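Local coordinates for GDSL-like protein (Roseburia intestinalis L1-82, PDB 6HFZ) that removes acetyl groups from acetylated beta-mannans, acting as a two-domain GDSL-type carbohydrate esterase of a gut bacterium, at residues A[233-238]-A[367-372]; A[286-291]-A[335-340]. One frame throughout, in Å; residues are numbered along the deposited sequence.

Contact 1 (A[233-238]-A[367-372])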
loop_
_atom_site.group_PDB
_atom_site.type_symbol
_atom_site.label_atom_id
_atom_site.label_comp_id
_atom_site.label_asym_id
_atom_site.label_seq_id
_atom_site.Cartn_x
_atom_site.Cartn_y
_atom_site.Cartn_z
ATOM N N ASN A 233 13.901 -1.896 -10.810
ATOM C CA ASN A 233 13.673 -0.872 -9.823
ATOM C C ASN A 233 13.213 0.442 -10.479
ATOM O O ASN A 233 13.632 1.510 -10.074
ATOM C CB ASN A 233 14.899 -0.648 -8.952
ATOM C CG ASN A 233 14.640 0.303 -7.817
ATOM O OD1 ASN A 233 13.597 0.211 -7.152
ATOM N ND2 ASN A 233 15.562 1.241 -7.621
ATOM N N THR A 234 12.296 0.354 -11.448
ATOM C CA THR A 234 11.854 1.541 -12.177
ATOM C C THR A 234 10.681 2.271 -11.501
ATOM O O THR A 234 10.076 3.152 -12.134
ATOM C CB THR A 234 11.580 1.190 -13.645
ATOM O OG1 THR A 234 10.456 0.343 -13.796
ATOM C CG2 THR A 234 12.767 0.533 -14.317
ATOM N N TYR A 235 10.315 1.908 -10.260
ATOM C CA TYR A 235 9.192 2.568 -9.549
ATOM C C TYR A 235 9.681 3.356 -8.327
ATOM O O TYR A 235 8.877 4.048 -7.712
ATOM C CB TYR A 235 8.076 1.585 -9.171
ATOM C CG TYR A 235 7.286 1.088 -10.352
ATOM C CD1 TYR A 235 7.683 -0.037 -11.035
ATOM C CD2 TYR A 235 6.158 1.756 -10.826
ATOM C CE1 TYR A 235 6.978 -0.505 -12.128
ATOM C CE2 TYR A 235 5.420 1.286 -11.894
ATOM C CZ TYR A 235 5.838 0.148 -12.548
ATOM O OH TYR A 235 5.175 -0.322 -13.645
ATOM N N GLU A 236 10.982 3.326 -8.011
ATOM C CA GLU A 236 11.475 4.007 -6.827
ATOM C C GLU A 236 11.173 5.509 -6.857
ATOM O O GLU A 236 10.845 6.102 -5.816
ATOM C CB GLU A 236 12.958 3.768 -6.568
ATOM C CG GLU A 236 13.379 4.144 -5.143
ATOM C CD GLU A 236 14.851 3.953 -4.759
ATOM O OE1 GLU A 236 15.271 4.538 -3.722
ATOM O OE2 GLU A 236 15.558 3.226 -5.486
ATOM N N LYS A 237 11.316 6.138 -8.018
ATOM C CA LYS A 237 10.805 7.474 -8.208
ATOM C C LYS A 237 9.421 7.339 -8.855
ATOM O O LYS A 237 9.310 6.899 -9.985
ATOM C CB LYS A 237 11.772 8.309 -9.063
ATOM C CG LYS A 237 11.268 9.727 -9.247
ATOM C CD LYS A 237 12.231 10.745 -9.841
ATOM C CE LYS A 237 11.578 12.120 -9.859
ATOM N NZ LYS A 237 12.029 12.924 -11.022
ATOM N N SER A 238 8.375 7.657 -8.103
ATOM C CA SER A 238 6.995 7.536 -8.547
ATOM C C SER A 238 6.267 8.823 -8.175
ATOM O O SER A 238 6.141 9.124 -6.999
ATOM C CB SER A 238 6.282 6.328 -7.942
ATOM O OG SER A 238 6.706 5.090 -8.505
ATOM N N ILE A 367 0.347 8.599 -12.678
ATOM C CA ILE A 367 1.630 8.432 -11.982
ATOM C C ILE A 367 2.735 8.163 -13.003
ATOM O O ILE A 367 2.652 7.245 -13.802
ATOM C CB ILE A 367 1.591 7.309 -10.926
ATOM C CG1 ILE A 367 0.535 7.561 -9.848
ATOM C CG2 ILE A 367 2.969 7.090 -10.306
ATOM C CD1 ILE A 367 0.220 6.358 -8.946
ATOM N N GLY A 368 3.793 8.961 -12.930
ATOM C CA GLY A 368 4.961 8.735 -13.718
ATOM C C GLY A 368 6.076 8.180 -12.857
ATOM O O GLY A 368 6.366 8.735 -11.787
ATOM N N SER A 369 6.758 7.142 -13.355
ATOM C CA SER A 369 7.784 6.492 -12.584
ATOM C C SER A 369 9.058 6.328 -13.401
ATOM O O SER A 369 8.985 6.131 -14.610
ATOM C CB SER A 369 7.287 5.162 -12.108
ATOM O OG SER A 369 6.089 5.321 -11.375
ATOM N N SER A 370 10.202 6.311 -12.703
ATOM C CA SER A 370 11.447 5.852 -13.313
ATOM C C SER A 370 12.413 5.326 -12.245
ATOM O O SER A 370 12.116 5.393 -11.049
ATOM C CB SER A 370 12.059 6.957 -14.108
ATOM O OG SER A 370 12.379 8.030 -13.258
ATOM N N GLU A 371 13.531 4.748 -12.688
ATOM C CA GLU A 371 14.558 4.270 -11.767
ATOM C C GLU A 371 15.132 5.488 -11.063
ATOM O O GLU A 371 15.259 6.551 -11.679
ATOM C CB GLU A 371 15.767 3.599 -12.437
ATOM C CG GLU A 371 15.475 2.847 -13.724
ATOM C CD GLU A 371 15.595 3.613 -15.038
ATOM O OE1 GLU A 371 14.907 4.656 -15.201
ATOM O OE2 GLU A 371 16.360 3.144 -15.915
ATOM N N LYS A 372 15.482 5.309 -9.793
ATOM C CA LYS A 372 16.415 6.155 -9.131
ATOM C C LYS A 372 17.765 5.430 -9.141
ATOM O O LYS A 372 17.900 4.338 -8.600
ATOM C CB LYS A 372 15.941 6.479 -7.716
ATOM C CG LYS A 372 16.852 7.412 -6.942
ATOM C CD LYS A 372 16.267 7.865 -5.632
ATOM C CE LYS A 372 17.296 8.544 -4.760
ATOM N NZ LYS A 372 16.901 8.495 -3.333
HETATM O O HOH W 1 18.002 1.773 -9.153
HETATM O O HOH W 2 14.314 6.926 -2.934
HETATM O O HOH W 3 18.042 3.805 -5.893
#
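The ring of Tyr235 meets Ser369 obliquely: its CD2 lies 3.6 Å from the hydroxyl oxygen OG of Ser369, with CB of Ser369 close behind. Towards helix 115-129, the same ring meets that of His116 with the planes roughly perpendicular, and its OH is hydrogen-bonded to Glu337. The other flat group is the amide of Asn233, whose ND2 gives a nearly straight bond (169°) to OE2 of Glu236 at 2.9 Å. OE2 lies in the amide plane and receives the bond on its anti lone pair, while Arg126 forms a salt bridge with the same oxygen. Side chain and backbone of Lys372 reach this carboxylate through water: one molecule joins Glu236 OE1 to Lys372 NZ, another joins OE2 to the carbonyl O of Lys372, and a third links that carbonyl to ND2 of Asn233. The charged atoms themselves, OE1 of Glu236 and NZ of Lys372, stay 4.3 Å apart, beyond a salt bridge. Between these two ends, strand 237-241 begins pairing with the end of strand 361-370 as antiparallel beta structure. Lys237 and Ser370 form the hydrogen-bonded pair, with Ser370 N reaching Lys237 O at 2.9 Å and Lys237 N reaching Ser370 O at 3.2 Å. Ser238 and Ser369 are the adjoining non-hydrogen-bonded pair, and their side chains lie on the same face, where Ser238 touches Val88 and Ala89 of helix 84-96. Each OG stands anti to its own carbonyl carbon (chi1 -73° for Ser238, -56° for Ser369), and OG of Ser238 comes 2.9 Å from OG of Ser369. Before the strand, Thr234 lies side by side with Glu371, CG2 of Thr234 touching CG of Glu371 at 3.6 Å, while its OG1 is bound by Glu119 and Asn288.

Contact 2 (A[286-291]-A[335-340])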
loop_
_atom_site.group_PDB
_atom_site.type_symbol
_atom_site.label_atom_id
_atom_site.label_comp_id
_atom_site.label_asym_id
_atom_site.label_seq_id
_atom_site.Cartn_x
_atom_site.Cartn_y
_atom_site.Cartn_z
ATOM N N GLY A 286 8.623 9.927 -17.210
ATOM C CA GLY A 286 9.054 8.631 -16.685
ATOM C C GLY A 286 9.131 7.586 -17.783
ATOM O O GLY A 286 8.790 7.856 -18.918
ATOM N N CYS A 287 9.542 6.364 -17.416
ATOM C CA CYS A 287 9.459 5.216 -18.306
ATOM C C CYS A 287 8.198 4.396 -18.053
ATOM O O CYS A 287 7.855 3.545 -18.900
ATOM C CB CYS A 287 10.688 4.318 -18.214
ATOM S SG CYS A 287 10.969 3.586 -16.584
ATOM N N ASN A 288 7.547 4.599 -16.897
ATOM C CA ASN A 288 6.277 3.922 -16.581
ATOM C C ASN A 288 5.180 4.979 -16.404
ATOM O O ASN A 288 5.453 6.033 -15.856
ATOM C CB ASN A 288 6.345 3.077 -15.294
ATOM C CG ASN A 288 7.514 2.115 -15.243
ATOM O OD1 ASN A 288 7.885 1.548 -16.266
ATOM N ND2 ASN A 288 8.138 1.968 -14.080
ATOM N N ILE A 289 3.965 4.635 -16.825
ATOM C CA ILE A 289 2.771 5.440 -16.608
ATOM C C ILE A 289 1.670 4.549 -16.056
ATOM O O ILE A 289 1.345 3.526 -16.634
ATOM C CB ILE A 289 2.304 6.111 -17.898
ATOM C CG1 ILE A 289 3.419 6.930 -18.562
ATOM C CG2 ILE A 289 1.057 6.924 -17.622
ATOM C CD1 ILE A 289 3.784 8.155 -17.809
ATOM N N SER A 290 1.008 5.033 -15.005
ATOM C CA SER A 290 -0.117 4.367 -14.452
ATOM C C SER A 290 -1.217 5.401 -14.160
ATOM O O SER A 290 -0.973 6.607 -14.084
ATOM C CB SER A 290 0.290 3.524 -13.267
ATOM O OG SER A 290 0.487 4.324 -12.082
ATOM N N VAL A 291 -2.442 4.926 -14.013
ATOM C CA VAL A 291 -3.559 5.854 -13.780
ATOM C C VAL A 291 -4.429 5.340 -12.638
ATOM O O VAL A 291 -4.724 4.139 -12.543
ATOM C CB VAL A 291 -4.364 6.023 -15.075
ATOM C CG1 VAL A 291 -4.942 4.698 -15.560
ATOM C CG2 VAL A 291 -5.498 7.023 -14.920
ATOM N N ILE A 335 -0.295 1.456 -17.511
ATOM C CA ILE A 335 -0.612 1.732 -18.945
ATOM C C ILE A 335 0.627 1.528 -19.817
ATOM O O ILE A 335 0.502 0.979 -20.923
ATOM C CB ILE A 335 -1.222 3.141 -19.126
ATOM C CG1 ILE A 335 -2.454 3.361 -18.250
ATOM C CG2 ILE A 335 -1.554 3.401 -20.578
ATOM C CD1 ILE A 335 -3.474 2.267 -18.345
ATOM N N LEU A 336 1.770 2.049 -19.363
ATOM C CA LEU A 336 3.077 1.932 -19.998
ATOM C C LEU A 336 4.037 1.375 -18.952
ATOM O O LEU A 336 4.106 1.937 -17.858
ATOM C CB LEU A 336 3.597 3.304 -20.443
ATOM C CG LEU A 336 4.950 3.289 -21.166
ATOM C CD1 LEU A 336 4.844 2.502 -22.479
ATOM C CD2 LEU A 336 5.469 4.689 -21.416
ATOM N N GLU A 337 4.799 0.337 -19.314
ATOM C CA GLU A 337 5.835 -0.166 -18.428
ATOM C C GLU A 337 7.145 -0.409 -19.207
ATOM O O GLU A 337 7.143 -1.030 -20.277
ATOM C CB GLU A 337 5.370 -1.446 -17.741
ATOM C CG GLU A 337 6.359 -1.924 -16.691
ATOM C CD GLU A 337 5.863 -3.041 -15.790
ATOM O OE1 GLU A 337 5.551 -4.134 -16.304
ATOM O OE2 GLU A 337 5.830 -2.817 -14.566
ATOM N N HIS A 338 8.240 0.088 -18.629
ATOM C CA HIS A 338 9.596 -0.043 -19.113
ATOM C C HIS A 338 9.703 0.536 -20.534
ATOM O O HIS A 338 10.379 -0.040 -21.378
ATOM C CB HIS A 338 10.073 -1.488 -19.029
ATOM C CG HIS A 338 10.076 -2.067 -17.657
ATOM N ND1 HIS A 338 10.063 -3.426 -17.451
ATOM C CD2 HIS A 338 10.108 -1.478 -16.441
ATOM C CE1 HIS A 338 10.058 -3.666 -16.148
ATOM N NE2 HIS A 338 10.079 -2.474 -15.506
ATOM N N GLY A 339 9.028 1.669 -20.754
ATOM C CA GLY A 339 9.057 2.421 -21.983
ATOM C C GLY A 339 10.228 3.378 -22.021
ATOM O O GLY A 339 11.152 3.275 -21.256
ATOM N N GLU A 340 10.159 4.319 -22.960
ATOM C CA GLU A 340 11.165 5.318 -23.101
ATOM C C GLU A 340 10.947 6.323 -21.978
ATOM O O GLU A 340 9.796 6.700 -21.670
ATOM C CB GLU A 340 11.068 5.973 -24.480
ATOM C CG GLU A 340 12.009 7.133 -24.688
ATOM C CD GLU A 340 11.977 7.691 -26.099
ATOM O OE1 GLU A 340 13.047 8.136 -26.550
ATOM O OE2 GLU A 340 10.874 7.669 -26.752
#
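The carbonyl oxygen of Ile289 is held by two backbone donors at once, Ile335 N at 2.8 Å and Leu336 N at 3.1 Å. Two residues thus face one, a classic beta bulge in an antiparallel pairing that Ile289 N completes by bonding to Leu336 O. At the bulge, CB of Ile289 rests 4.0 Å from CB of Leu336, the two side chains crossing obliquely. Where the strands give way to the turn, OD1 of Asn288 takes the N-H of His338 at 2.8 Å in an almost perfectly straight bond (179°). CG of Asn288 stands anti to the carbonyl carbon, beside the backbone N (chi1 -51°), and the rotation about chi2 (-37°) aims OD1 at His338 N, with ND2 bonded to OG1 of Thr234. Removing that amide with an alanine here would probably leave the His338 N-H without its acceptor and take from Thr234 OG1 one of its two partners, the other being Glu119. Gly339 N bonds to Cys287 O, and CG of Glu337 lies 3.7 Å above the centre of the His338 ring. In the fold, strand 288-295 runs between strands 329-336 and 361-370. Val291 and Ile335 touch through their CG1 atoms and pack on strands 303-308 and 316-319 of the second sheet, whereas His338 bonds to Glu119 and Glu337 to His116, both of helix 115-129.

How the contacts relate
Contact 2 is nested within the chain loop that contact 1 closes, and their centres lie 9 Å apart. Neighbouring strands 288-295 and 361-370 join them in one antiparallel sheet: Ile367 N bonds to Ser290 O at 2.8 Å, and Cys287 and Asn288 both face Ser369 in a second classic bulge. Side chains add a cross-link, with CZ of Tyr235 packing 3.3 Å from ND2 of Asn288. Both contacts belong to the beta-rich domain and border helix 115-129 of the esterase part, and so appear to lie at the seam between the two domains. Neither includes a member of the likely Ser-His-Asp triad.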